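Local atomic coordinates of phage-like element PBSX protein XkdM (Bacillus subtilis, PDB entry 2GUJ), a protein that is of unknown function but probably forms the tail tube of the phage-like element PBSX. Residues T105-N110 and F134-V139; T8-E13 and V91-S96; T58-F63 and E127-F132; G81-F86 and F111-I116. All blocks are in the same frame, centred on the assembly; numbering follows the deposited sequence.

Contact 1: residues T105-N110 and F134-V139; sequences TLYDVN and FEDFDV
Tyr107 O is gripped by two backbone N-H groups: Glu135 N, 2.9 Å from it, approaches nearly straight, at 161° and in the carbonyl plane, while Asp136 N adds a weak bond to the same Tyr107 O at 3.3 Å. One carbonyl thus faces two successive residues of the opposing chain. Beyond this point the pairing becomes regular, and Thr105 N gives its hydrogen to Asp138 O at 2.9 Å, from above the carbonyl plane, with a weak return bond from Asp138 N.

The side chains sort onto two faces. On one, Tyr107 has CG anti to its carbonyl carbon, and its ring lies alongside the Asp136 carboxylate, then crosses obliquely to Asp138. There Tyr107 OH gives a hydrogen bond of 3.1 Å to Asp138 OD2, which it meets from well above the carboxylate plane. Asp136 itself spends its OD2 on a salt bridge to Arg46. On the other face Leu106 turns its tip back to the partner chain: CD1 sits 3.6 Å above the plane of the Phe134 ring, offset toward the rim, a CH-pi contact, and it also touches Phe137 CB. Phe29 and Leu88 also touch Leu106.

Between the paired strand and Val109, a type II turn from Leu106 to Val109 bends the chain around a corner, where Asp108 CB meets Glu135 CB at 3.8 Å. Tyr107 O, shared by the N-H groups of Glu135 and Asp136, resembles the pattern of a classic beta bulge, here placed where strand 103-109 of this phage tail tube family protein turns a corner beside strand 136-138.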
loop_
_atom_site.group_PDB
_atom_site.type_symbol
_atom_site.label_atom_id
_atom_site.label_comp_id
_atom_site.label_asym_id
_atom_site.label_seq_id
_atom_site.Cartn_x
_atom_site.Cartn_y
_atom_site.Cartn_z
ATOM N N THR B 105 18.544 7.190 1.385
ATOM C CA THR B 105 18.465 6.589 2.697
ATOM C C THR B 105 17.065 6.913 3.192
ATOM O O THR B 105 16.467 7.900 2.765
ATOM C CB THR B 105 19.495 7.168 3.655
ATOM O OG1 THR B 105 18.977 8.368 4.232
ATOM C CG2 THR B 105 20.806 7.463 2.921
ATOM N N LEU B 106 16.522 6.065 4.055
ATOM C CA LEU B 106 15.193 6.295 4.610
ATOM C C LEU B 106 15.343 6.276 6.099
ATOM O O LEU B 106 15.355 5.212 6.724
ATOM C CB LEU B 106 14.209 5.207 4.190
ATOM C CG LEU B 106 13.616 5.388 2.793
ATOM C CD1 LEU B 106 13.029 6.788 2.669
ATOM C CD2 LEU B 106 14.685 5.191 1.757
ATOM N N TYR B 107 15.464 7.458 6.678
ATOM C CA TYR B 107 15.625 7.541 8.112
ATOM C C TYR B 107 14.406 7.032 8.824
ATOM O O TYR B 107 13.275 7.316 8.440
ATOM C CB TYR B 107 15.930 8.967 8.532
ATOM C CG TYR B 107 17.121 9.509 7.800
ATOM C CD1 TYR B 107 18.180 8.670 7.435
ATOM C CD2 TYR B 107 17.188 10.849 7.445
ATOM C CE1 TYR B 107 19.267 9.152 6.728
ATOM C CE2 TYR B 107 18.270 11.346 6.736
ATOM C CZ TYR B 107 19.307 10.489 6.375
ATOM O OH TYR B 107 20.349 10.969 5.615
ATOM N N ASP B 108 14.675 6.232 9.840
ATOM C CA ASP B 108 13.661 5.635 10.673
ATOM C C ASP B 108 12.571 4.829 10.007
ATOM O O ASP B 108 11.406 4.917 10.403
ATOM C CB ASP B 108 13.056 6.698 11.579
ATOM C CG ASP B 108 13.757 6.762 12.910
ATOM O OD1 ASP B 108 15.006 6.667 12.944
ATOM O OD2 ASP B 108 13.055 6.895 13.926
ATOM N N VAL B 109 12.941 4.050 8.993
ATOM C CA VAL B 109 11.971 3.176 8.351
ATOM C C VAL B 109 11.617 2.274 9.528
ATOM O O VAL B 109 12.464 2.044 10.391
ATOM C CB VAL B 109 12.605 2.313 7.234
ATOM C CG1 VAL B 109 14.090 2.622 7.121
ATOM C CG2 VAL B 109 12.384 0.825 7.528
ATOM N N ASN B 110 10.397 1.755 9.572
ATOM C CA ASN B 110 10.013 0.910 10.697
ATOM C C ASN B 110 8.858 -0.044 10.440
ATOM O O ASN B 110 7.732 0.390 10.227
ATOM C CB ASN B 110 9.678 1.818 11.874
ATOM C CG ASN B 110 8.925 1.099 12.980
ATOM O OD1 ASN B 110 9.027 -0.121 13.125
ATOM N ND2 ASN B 110 8.180 1.858 13.783
ATOM N N PHE B 134 8.867 5.084 7.220
ATOM C CA PHE B 134 10.039 5.905 7.476
ATOM C C PHE B 134 9.582 7.251 8.002
ATOM O O PHE B 134 8.427 7.607 7.834
ATOM C CB PHE B 134 10.834 6.097 6.190
ATOM C CG PHE B 134 10.068 6.781 5.102
ATOM C CD1 PHE B 134 9.066 6.114 4.401
ATOM C CD2 PHE B 134 10.359 8.095 4.773
ATOM C CE1 PHE B 134 8.371 6.747 3.391
ATOM C CE2 PHE B 134 9.677 8.740 3.772
ATOM C CZ PHE B 134 8.675 8.065 3.073
ATOM N N GLU B 135 10.477 7.991 8.645
ATOM C CA GLU B 135 10.125 9.298 9.189
ATOM C C GLU B 135 10.856 10.399 8.449
ATOM O O GLU B 135 10.697 11.575 8.760
ATOM C CB GLU B 135 10.471 9.373 10.678
ATOM C CG GLU B 135 9.277 9.386 11.599
ATOM C CD GLU B 135 8.323 8.236 11.323
ATOM O OE1 GLU B 135 7.473 8.387 10.411
ATOM O OE2 GLU B 135 8.426 7.187 12.013
ATOM N N ASP B 136 11.674 10.012 7.481
ATOM C CA ASP B 136 12.415 10.979 6.687
ATOM C C ASP B 136 13.191 10.228 5.612
ATOM O O ASP B 136 13.615 9.093 5.826
ATOM C CB ASP B 136 13.371 11.773 7.567
ATOM C CG ASP B 136 14.034 12.886 6.816
ATOM O OD1 ASP B 136 14.387 12.654 5.648
ATOM O OD2 ASP B 136 14.214 13.986 7.372
ATOM N N PHE B 137 13.362 10.865 4.460
ATOM C CA PHE B 137 14.060 10.263 3.339
ATOM C C PHE B 137 15.193 11.173 2.905
ATOM O O PHE B 137 15.237 12.328 3.311
ATOM C CB PHE B 137 13.071 10.046 2.205
ATOM C CG PHE B 137 13.142 11.070 1.123
ATOM C CD1 PHE B 137 13.951 10.855 0.017
ATOM C CD2 PHE B 137 12.384 12.230 1.187
ATOM C CE1 PHE B 137 14.001 11.771 -1.023
ATOM C CE2 PHE B 137 12.429 13.154 0.153
ATOM C CZ PHE B 137 13.241 12.920 -0.955
ATOM N N ASP B 138 16.094 10.678 2.060
ATOM C CA ASP B 138 17.244 11.487 1.666
ATOM C C ASP B 138 17.990 10.940 0.436
ATOM O O ASP B 138 17.965 9.743 0.162
ATOM C CB ASP B 138 18.205 11.538 2.863
ATOM C CG ASP B 138 19.257 12.602 2.734
ATOM O OD1 ASP B 138 19.840 12.736 1.637
ATOM O OD2 ASP B 138 19.508 13.291 3.747
ATOM N N VAL B 139 18.674 11.814 -0.292
ATOM C CA VAL B 139 19.441 11.406 -1.462
ATOM C C VAL B 139 20.750 12.162 -1.351
ATOM O O VAL B 139 21.034 13.048 -2.147
ATOM C CB VAL B 139 18.724 11.808 -2.753
ATOM C CG1 VAL B 139 19.512 11.338 -3.951
ATOM C CG2 VAL B 139 17.318 11.229 -2.756
#

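Contact 2: residues T8-E13 and V91-S96; sequences TISGKE and VLDDQS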
loop_
_atom_site.group_PDB
_atom_site.type_symbol
_atom_site.label_atom_id
_atom_site.label_comp_id
_atom_site.label_asym_id
_atom_site.label_seq_id
_atom_site.Cartn_x
_atom_site.Cartn_y
_atom_site.Cartn_z
ATOM N N THR B 8 5.605 9.445 -5.562
ATOM C CA THR B 8 6.256 8.226 -5.107
ATOM C C THR B 8 7.786 8.336 -5.097
ATOM O O THR B 8 8.343 9.382 -5.439
ATOM C CB THR B 8 5.792 7.063 -6.001
ATOM O OG1 THR B 8 6.284 5.821 -5.493
ATOM C CG2 THR B 8 6.276 7.270 -7.430
ATOM N N ILE B 9 8.448 7.253 -4.698
ATOM C CA ILE B 9 9.906 7.189 -4.601
ATOM C C ILE B 9 10.283 5.736 -4.392
ATOM O O ILE B 9 9.740 5.080 -3.499
ATOM C CB ILE B 9 10.431 7.922 -3.366
ATOM C CG1 ILE B 9 11.938 7.663 -3.206
ATOM C CG2 ILE B 9 9.700 7.422 -2.145
ATOM C CD1 ILE B 9 12.547 8.266 -1.960
ATOM N N SER B 10 11.222 5.230 -5.181
ATOM C CA SER B 10 11.620 3.844 -5.025
ATOM C C SER B 10 13.051 3.627 -5.475
ATOM O O SER B 10 13.597 4.416 -6.238
ATOM C CB SER B 10 10.708 2.956 -5.843
ATOM O OG SER B 10 11.281 2.767 -7.112
ATOM N N GLY B 11 13.649 2.541 -5.007
ATOM C CA GLY B 11 15.013 2.252 -5.387
ATOM C C GLY B 11 15.375 0.778 -5.369
ATOM O O GLY B 11 14.885 0.008 -4.545
ATOM N N LYS B 12 16.244 0.389 -6.293
ATOM C CA LYS B 12 16.708 -0.989 -6.400
ATOM C C LYS B 12 17.569 -1.371 -5.194
ATOM O O LYS B 12 17.814 -0.556 -4.304
ATOM C CB LYS B 12 17.528 -1.154 -7.683
ATOM C CG LYS B 12 16.775 -1.716 -8.897
ATOM C CD LYS B 12 16.942 -3.239 -8.970
ATOM C CE LYS B 12 16.687 -3.808 -10.359
ATOM N NZ LYS B 12 17.051 -5.247 -10.387
ATOM N N GLU B 13 18.024 -2.620 -5.202
ATOM C CA GLU B 13 18.855 -3.220 -4.163
ATOM C C GLU B 13 19.377 -2.290 -3.081
ATOM O O GLU B 13 20.093 -1.334 -3.367
ATOM C CB GLU B 13 20.024 -3.957 -4.811
ATOM C CG GLU B 13 19.581 -4.934 -5.882
ATOM C CD GLU B 13 20.307 -6.269 -5.821
ATOM O OE1 GLU B 13 19.988 -7.134 -6.662
ATOM O OE2 GLU B 13 21.182 -6.462 -4.945
ATOM N N VAL B 91 19.847 2.118 -3.385
ATOM C CA VAL B 91 20.235 2.819 -4.601
ATOM C C VAL B 91 18.999 3.303 -5.356
ATOM O O VAL B 91 18.165 2.504 -5.771
ATOM C CB VAL B 91 21.035 1.906 -5.552
ATOM C CG1 VAL B 91 21.137 2.567 -6.915
ATOM C CG2 VAL B 91 22.425 1.632 -4.988
ATOM N N LEU B 92 18.898 4.610 -5.562
ATOM C CA LEU B 92 17.748 5.172 -6.255
ATOM C C LEU B 92 17.532 4.600 -7.650
ATOM O O LEU B 92 18.490 4.335 -8.373
ATOM C CB LEU B 92 17.884 6.686 -6.341
ATOM C CG LEU B 92 16.591 7.397 -6.720
ATOM C CD1 LEU B 92 15.428 6.900 -5.876
ATOM C CD2 LEU B 92 16.793 8.878 -6.532
ATOM N N ASP B 93 16.269 4.405 -8.022
ATOM C CA ASP B 93 15.944 3.874 -9.339
ATOM C C ASP B 93 15.008 4.789 -10.120
ATOM O O ASP B 93 13.991 4.343 -10.656
ATOM C CB ASP B 93 15.324 2.467 -9.233
ATOM C CG ASP B 93 13.964 2.463 -8.538
ATOM O OD1 ASP B 93 13.307 3.527 -8.490
ATOM O OD2 ASP B 93 13.548 1.380 -8.059
ATOM N N ASP B 94 15.332 6.073 -10.177
ATOM C CA ASP B 94 14.504 7.002 -10.936
ATOM C C ASP B 94 15.001 6.875 -12.374
ATOM O O ASP B 94 16.157 7.181 -12.671
ATOM C CB ASP B 94 14.689 8.441 -10.430
ATOM C CG ASP B 94 13.552 9.375 -10.862
ATOM O OD1 ASP B 94 13.151 9.314 -12.046
ATOM O OD2 ASP B 94 13.070 10.168 -10.017
ATOM N N GLN B 95 14.141 6.398 -13.264
ATOM C CA GLN B 95 14.548 6.232 -14.652
ATOM C C GLN B 95 14.667 7.566 -15.376
ATOM O O GLN B 95 15.427 7.686 -16.337
ATOM C CB GLN B 95 13.572 5.318 -15.392
ATOM C CG GLN B 95 13.984 5.000 -16.824
ATOM C CD GLN B 95 15.451 4.624 -16.935
ATOM O OE1 GLN B 95 16.321 5.494 -17.029
ATOM N NE2 GLN B 95 15.737 3.324 -16.907
ATOM N N SER B 96 13.928 8.570 -14.912
ATOM C CA SER B 96 13.982 9.889 -15.534
ATOM C C SER B 96 15.430 10.362 -15.614
ATOM O O SER B 96 15.804 11.098 -16.527
ATOM C CB SER B 96 13.154 10.893 -14.735
ATOM O OG SER B 96 13.202 12.169 -15.346
#
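With chi1 at 66°, Asp93 folds its carboxylate into the crowded position between its own backbone N and carbonyl carbon, and Ser10, with chi1 at 92°, swings its hydroxyl to meet it. The outcome is a hydrogen bond of 2.6 Å from Ser10 OG to Asp93 OD1, received on the syn lone pair, the side of the second oxygen. The hydroxyl therefore lies within the fork of the carboxylate, with Asp93 OD2 at 2.8 Å from Ser10 OG. The same two residues are tied again through the main chain: Asp93 N donates to Ser10 O at 3.2 Å and 159°, in the carbonyl plane and on a lone pair. Side chain and backbone bonds together would restrict the rotation of the carboxylate.

Leu92 begins by leading away from the partner segment, but its end returns. CG is anti to the backbone N, and CD1 comes up to Ser10 O and lies 4.5 Å from Ile9 CG1. The backbones are nearest at Gly11, its CA 4.1 Å from Leu92 CA. Farther along, the chain turns a corner at Lys12 and Glu13, and Val91 N makes weak hydrogen bonds to Lys12 O and Glu13 O, both 3.5 Å away. The carboxylate of Glu13 is engaged outside the pair, in salt bridges to Lys27 and Arg15.

The contact thus joins the end of strand 86-92 to strand 9-11 at a margin of the antiparallel sheet, where strand pairing is loose. In the sheet, strand 9-11 is bonded to strand 21-33 through Ile9 with Ala31 and Gly11 with Phe29, strand 86-92 pairs with strand 103-109, and Val104 of the latter touches both Ile9 and Leu92.

Contact 3: residues T58-F63 and E127-F132; sequences TGTATF and EEEVPF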
loop_
_atom_site.group_PDB
_atom_site.type_symbol
_atom_site.label_atom_id
_atom_site.label_comp_id
_atom_site.label_asym_id
_atom_site.label_seq_id
_atom_site.Cartn_x
_atom_site.Cartn_y
_atom_site.Cartn_z
ATOM N N THR B 58 4.898 6.641 4.280
ATOM C CA THR B 58 4.653 5.209 4.364
ATOM C C THR B 58 5.292 4.544 3.168
ATOM O O THR B 58 5.873 5.208 2.323
ATOM C CB THR B 58 3.170 4.875 4.353
ATOM O OG1 THR B 58 2.502 5.623 5.378
ATOM C CG2 THR B 58 2.979 3.382 4.623
ATOM N N GLY B 59 5.194 3.229 3.098
ATOM C CA GLY B 59 5.790 2.546 1.976
ATOM C C GLY B 59 5.672 1.042 2.027
ATOM O O GLY B 59 4.891 0.476 2.799
ATOM N N THR B 60 6.474 0.398 1.194
ATOM C CA THR B 60 6.486 -1.043 1.101
ATOM C C THR B 60 7.808 -1.473 0.492
ATOM O O THR B 60 8.455 -0.709 -0.226
ATOM C CB THR B 60 5.328 -1.536 0.215
ATOM O OG1 THR B 60 5.730 -2.724 -0.489
ATOM C CG2 THR B 60 4.926 -0.459 -0.783
ATOM N N ALA B 61 8.219 -2.694 0.787
ATOM C CA ALA B 61 9.463 -3.185 0.249
ATOM C C ALA B 61 9.507 -4.677 0.430
ATOM O O ALA B 61 8.809 -5.220 1.284
ATOM C CB ALA B 61 10.608 -2.542 0.967
ATOM N N THR B 62 10.325 -5.343 -0.373
ATOM C CA THR B 62 10.458 -6.789 -0.281
ATOM C C THR B 62 11.894 -7.179 0.013
ATOM O O THR B 62 12.830 -6.635 -0.572
ATOM C CB THR B 62 10.008 -7.485 -1.587
ATOM O OG1 THR B 62 10.408 -6.703 -2.722
ATOM C CG2 THR B 62 8.500 -7.664 -1.588
ATOM N N PHE B 63 12.073 -8.127 0.921
ATOM C CA PHE B 63 13.412 -8.555 1.265
ATOM C C PHE B 63 13.927 -9.655 0.350
ATOM O O PHE B 63 13.152 -10.446 -0.199
ATOM C CB PHE B 63 13.458 -9.008 2.724
ATOM C CG PHE B 63 13.148 -7.914 3.714
ATOM C CD1 PHE B 63 11.855 -7.396 3.829
ATOM C CD2 PHE B 63 14.148 -7.406 4.540
ATOM C CE1 PHE B 63 11.562 -6.391 4.755
ATOM C CE2 PHE B 63 13.863 -6.402 5.469
ATOM C CZ PHE B 63 12.562 -5.894 5.575
ATOM N N GLU B 127 2.901 -12.574 2.836
ATOM C CA GLU B 127 3.625 -12.339 1.591
ATOM C C GLU B 127 4.994 -11.707 1.838
ATOM O O GLU B 127 5.390 -11.514 2.985
ATOM C CB GLU B 127 2.820 -11.429 0.662
ATOM C CG GLU B 127 1.592 -12.066 0.027
ATOM C CD GLU B 127 1.037 -11.227 -1.112
ATOM O OE1 GLU B 127 0.477 -10.141 -0.844
ATOM O OE2 GLU B 127 1.182 -11.648 -2.278
ATOM N N GLU B 128 5.706 -11.373 0.760
ATOM C CA GLU B 128 7.036 -10.775 0.873
ATOM C C GLU B 128 7.032 -9.254 0.924
ATOM O O GLU B 128 7.995 -8.642 1.386
ATOM C CB GLU B 128 7.928 -11.220 -0.286
ATOM C CG GLU B 128 8.091 -12.707 -0.388
ATOM C CD GLU B 128 9.421 -13.088 -0.986
ATOM O OE1 GLU B 128 9.737 -12.631 -2.104
ATOM O OE2 GLU B 128 10.160 -13.846 -0.333
ATOM N N GLU B 129 5.962 -8.638 0.437
ATOM C CA GLU B 129 5.879 -7.185 0.452
ATOM C C GLU B 129 5.550 -6.716 1.842
ATOM O O GLU B 129 4.404 -6.790 2.273
ATOM C CB GLU B 129 4.808 -6.686 -0.516
ATOM C CG GLU B 129 5.199 -6.826 -1.973
ATOM C CD GLU B 129 4.198 -6.200 -2.894
ATOM O OE1 GLU B 129 4.061 -4.959 -2.865
ATOM O OE2 GLU B 129 3.542 -6.947 -3.644
ATOM N N VAL B 130 6.549 -6.217 2.545
ATOM C CA VAL B 130 6.283 -5.772 3.886
ATOM C C VAL B 130 6.118 -4.283 3.978
ATOM O O VAL B 130 6.845 -3.527 3.337
ATOM C CB VAL B 130 7.374 -6.196 4.827
ATOM C CG1 VAL B 130 6.882 -6.064 6.253
ATOM C CG2 VAL B 130 7.781 -7.619 4.502
ATOM N N PRO B 131 5.125 -3.844 4.764
ATOM C CA PRO B 131 4.840 -2.415 4.958
ATOM C C PRO B 131 5.827 -1.847 5.953
ATOM O O PRO B 131 6.422 -2.595 6.721
ATOM C CB PRO B 131 3.411 -2.413 5.505
ATOM C CG PRO B 131 2.828 -3.721 4.965
ATOM C CD PRO B 131 3.980 -4.667 5.196
ATOM N N PHE B 132 6.018 -0.536 5.944
ATOM C CA PHE B 132 6.939 0.070 6.891
ATOM C C PHE B 132 6.718 1.555 6.853
ATOM O O PHE B 132 6.079 2.046 5.932
ATOM C CB PHE B 132 8.385 -0.287 6.534
ATOM C CG PHE B 132 8.906 0.415 5.317
ATOM C CD1 PHE B 132 9.175 1.782 5.347
ATOM C CD2 PHE B 132 9.139 -0.287 4.136
ATOM C CE1 PHE B 132 9.662 2.442 4.225
ATOM C CE2 PHE B 132 9.630 0.370 3.002
ATOM C CZ PHE B 132 9.894 1.739 3.049
#
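Backbone hydrogen bonds hold strands 58-63 and 129-132 antiparallel, their short axes at 141°. At the hydrogen-bonded pair of Ala61 and Val130, Ala61 N reaches Val130 O at 3.0 Å and Val130 N returns a bond to Ala61 O at 2.8 Å, both in the carbonyl plane. A weak bond from Phe132 N to Gly59 O extends the pairing.

Apolar contacts gather on the face of Ala61, Val130 and Phe132. Phe132, its CG in the crowded position (chi1 73°), lays one ring face over Gly59, whose C lies 4.1 Å above the ring plane. The ring edge carries CE2 to 3.7 Å from Ala61 CB. Phe63 crosses Val130 at about a right angle, with CE1 4.0 Å from Val130 CG2. Phe111 packs on both.

The other face is mixed. Thr62 turns its methyl CG2 to Glu129 CG, 3.4 Å away, and uses OG1 to bond Thr28 O in strand 21-33. Thr60 and Glu129 run side by side.

Apolar side chains turned inward, with threonines, Glu129 and an exposed proline behind them, mark a two-faced strand pair, held by main-chain bonds and by one buried apolar face.

Contact 4: residues G81-F86 and F111-I116; sequences GSDPYF and FDSAKI
Phe86 offers one face of its ring to the edge of Phe111, a T-shaped (edge-to-face) pair with centroids 5.0 Å apart and planes at 74°. Next to this aromatic pair lies the start of helix 113-117, with Asp112 at the N-cap position and a carboxylate from the loop 81-86 bound to the first turn. Phe111 CE1 stands over the Phe86 ring toward its rim, and the nearest approach, between Phe86 CE1 and Phe111 CD1, is 3.4 Å. Met74 of helix 68-79 and Leu16 of strand 14-18 also touch Phe86, while Phe111 also meets the ring of Phe63.

The polar half centres on Asp83 OD1, which receives Ser113 N at 2.7 Å in a nearly straight bond of 163°, coming from above the carboxylate plane. Ser113 OG, its torsion placing it beside its own backbone N, lies 2.6 Å from Asp83 OD1 and 2.8 Å from Ser82 O. Asp83 OD2 lies 3.7 Å from Asp112 OD1, their carboxylate planes 77° apart. Two like charges so near might raise the proton affinity of one of them, an effect the positive end of the helix dipole would be expected to soften.

The loop itself leaves helix 68-79 through Gly81, the C-prime residue of a Schellman motif, so that the loop leaving one helix packs against the start of a later one. Ile116 reaches tip to tip toward Phe86, its CD1 4.0 Å from Phe86 CZ.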
loop_
_atom_site.group_PDB
_atom_site.type_symbol
_atom_site.label_atom_id
_atom_site.label_comp_id
_atom_site.label_asym_id
_atom_site.label_seq_id
_atom_site.Cartn_x
_atom_site.Cartn_y
_atom_site.Cartn_z
ATOM N N GLY B 81 7.957 -6.406 22.948
ATOM C CA GLY B 81 6.851 -5.705 22.335
ATOM C C GLY B 81 7.172 -4.329 21.828
ATOM O O GLY B 81 6.451 -3.369 22.100
ATOM N N SER B 82 8.262 -4.219 21.090
ATOM C CA SER B 82 8.623 -2.932 20.538
ATOM C C SER B 82 9.071 -3.077 19.098
ATOM O O SER B 82 9.433 -4.165 18.652
ATOM C CB SER B 82 9.719 -2.272 21.374
ATOM O OG SER B 82 9.182 -1.237 22.180
ATOM N N ASP B 83 9.005 -1.972 18.368
ATOM C CA ASP B 83 9.426 -1.945 16.983
ATOM C C ASP B 83 10.609 -1.013 16.908
ATOM O O ASP B 83 10.522 0.153 17.287
ATOM C CB ASP B 83 8.310 -1.449 16.076
ATOM C CG ASP B 83 7.260 -2.505 15.833
ATOM O OD1 ASP B 83 7.645 -3.684 15.658
ATOM O OD2 ASP B 83 6.055 -2.154 15.802
ATOM N N PRO B 84 11.744 -1.525 16.421
ATOM C CA PRO B 84 12.995 -0.780 16.278
ATOM C C PRO B 84 13.017 0.112 15.041
ATOM O O PRO B 84 12.215 -0.063 14.129
ATOM C CB PRO B 84 14.026 -1.894 16.189
ATOM C CG PRO B 84 13.309 -2.913 15.365
ATOM C CD PRO B 84 11.920 -2.926 15.985
ATOM N N TYR B 85 13.941 1.064 15.025
ATOM C CA TYR B 85 14.088 1.969 13.899
ATOM C C TYR B 85 15.316 1.619 13.080
ATOM O O TYR B 85 16.440 1.880 13.506
ATOM C CB TYR B 85 14.259 3.407 14.368
ATOM C CG TYR B 85 13.010 4.106 14.822
ATOM C CD1 TYR B 85 11.810 3.965 14.130
ATOM C CD2 TYR B 85 13.041 4.972 15.910
ATOM C CE1 TYR B 85 10.670 4.672 14.517
ATOM C CE2 TYR B 85 11.910 5.682 16.296
ATOM C CZ TYR B 85 10.730 5.523 15.595
ATOM O OH TYR B 85 9.604 6.196 15.991
ATOM N N PHE B 86 15.117 1.035 11.910
ATOM C CA PHE B 86 16.248 0.701 11.063
ATOM C C PHE B 86 16.430 1.839 10.053
ATOM O O PHE B 86 15.517 2.645 9.834
ATOM C CB PHE B 86 16.006 -0.607 10.303
ATOM C CG PHE B 86 15.051 -1.548 10.978
ATOM C CD1 PHE B 86 13.764 -1.137 11.308
ATOM C CD2 PHE B 86 15.416 -2.863 11.233
ATOM C CE1 PHE B 86 12.844 -2.024 11.875
ATOM C CE2 PHE B 86 14.505 -3.764 11.798
ATOM C CZ PHE B 86 13.214 -3.340 12.121
ATOM N N PHE B 111 9.140 -1.344 10.465
ATOM C CA PHE B 111 8.100 -2.357 10.255
ATOM C C PHE B 111 7.597 -2.903 11.577
ATOM O O PHE B 111 8.029 -2.486 12.647
ATOM C CB PHE B 111 8.612 -3.570 9.485
ATOM C CG PHE B 111 9.769 -3.287 8.605
ATOM C CD1 PHE B 111 11.044 -3.107 9.139
ATOM C CD2 PHE B 111 9.589 -3.204 7.229
ATOM C CE1 PHE B 111 12.133 -2.845 8.306
ATOM C CE2 PHE B 111 10.654 -2.946 6.380
ATOM C CZ PHE B 111 11.936 -2.764 6.911
ATOM N N ASP B 112 6.678 -3.856 11.483
ATOM C CA ASP B 112 6.137 -4.515 12.659
ATOM C C ASP B 112 7.032 -5.741 12.833
ATOM O O ASP B 112 7.169 -6.565 11.925
ATOM C CB ASP B 112 4.675 -4.922 12.418
ATOM C CG ASP B 112 4.047 -5.635 13.617
ATOM O OD1 ASP B 112 4.015 -5.073 14.734
ATOM O OD2 ASP B 112 3.567 -6.772 13.444
ATOM N N SER B 113 7.662 -5.834 13.995
ATOM C CA SER B 113 8.566 -6.933 14.300
ATOM C C SER B 113 8.018 -8.264 13.821
ATOM O O SER B 113 8.575 -8.892 12.921
ATOM C CB SER B 113 8.785 -6.994 15.800
ATOM O OG SER B 113 9.127 -5.716 16.284
ATOM N N ALA B 114 6.923 -8.679 14.451
ATOM C CA ALA B 114 6.251 -9.929 14.135
ATOM C C ALA B 114 6.224 -10.161 12.637
ATOM O O ALA B 114 6.632 -11.222 12.148
ATOM C CB ALA B 114 4.828 -9.905 14.668
ATOM N N LYS B 115 5.728 -9.161 11.914
ATOM C CA LYS B 115 5.640 -9.248 10.459
ATOM C C LYS B 115 6.959 -9.718 9.867
ATOM O O LYS B 115 6.973 -10.430 8.862
ATOM C CB LYS B 115 5.250 -7.893 9.865
ATOM C CG LYS B 115 3.730 -7.636 9.824
ATOM C CD LYS B 115 3.422 -6.146 9.751
ATOM C CE LYS B 115 4.227 -5.462 8.649
ATOM N NZ LYS B 115 3.997 -3.990 8.579
ATOM N N ILE B 116 8.066 -9.331 10.492
ATOM C CA ILE B 116 9.364 -9.756 9.998
ATOM C C ILE B 116 9.720 -11.176 10.435
ATOM O O ILE B 116 10.207 -11.968 9.629
ATOM C CB ILE B 116 10.476 -8.818 10.443
ATOM C CG1 ILE B 116 10.049 -7.373 10.227
ATOM C CG2 ILE B 116 11.723 -9.087 9.613
ATOM C CD1 ILE B 116 11.064 -6.366 10.736
#

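Followed from the N terminus, contact 2 opens first, at residues 8-13, and closes at 91-96, a loop holding helices 44-47 and 68-79 and about half the strands. Contact 3 opens within it, at 58-63, and closes only at 127-132, so the two cross. Contact 4, from 81-86 to 111-116, lies within the span of contact 3 but crosses contacts 1 and 2. Contact 1, from 105-110 to 134-139, begins after contact 2 has closed and crosses contact 3. Contacts 1, 2 and 3 belong to one curled antiparallel sheet, whereas contact 4 ties the loop between helix 68-79 and strand 86-92 to the start of helix 113-117; the centres of contacts 2 and 4 lie about 24 Å apart.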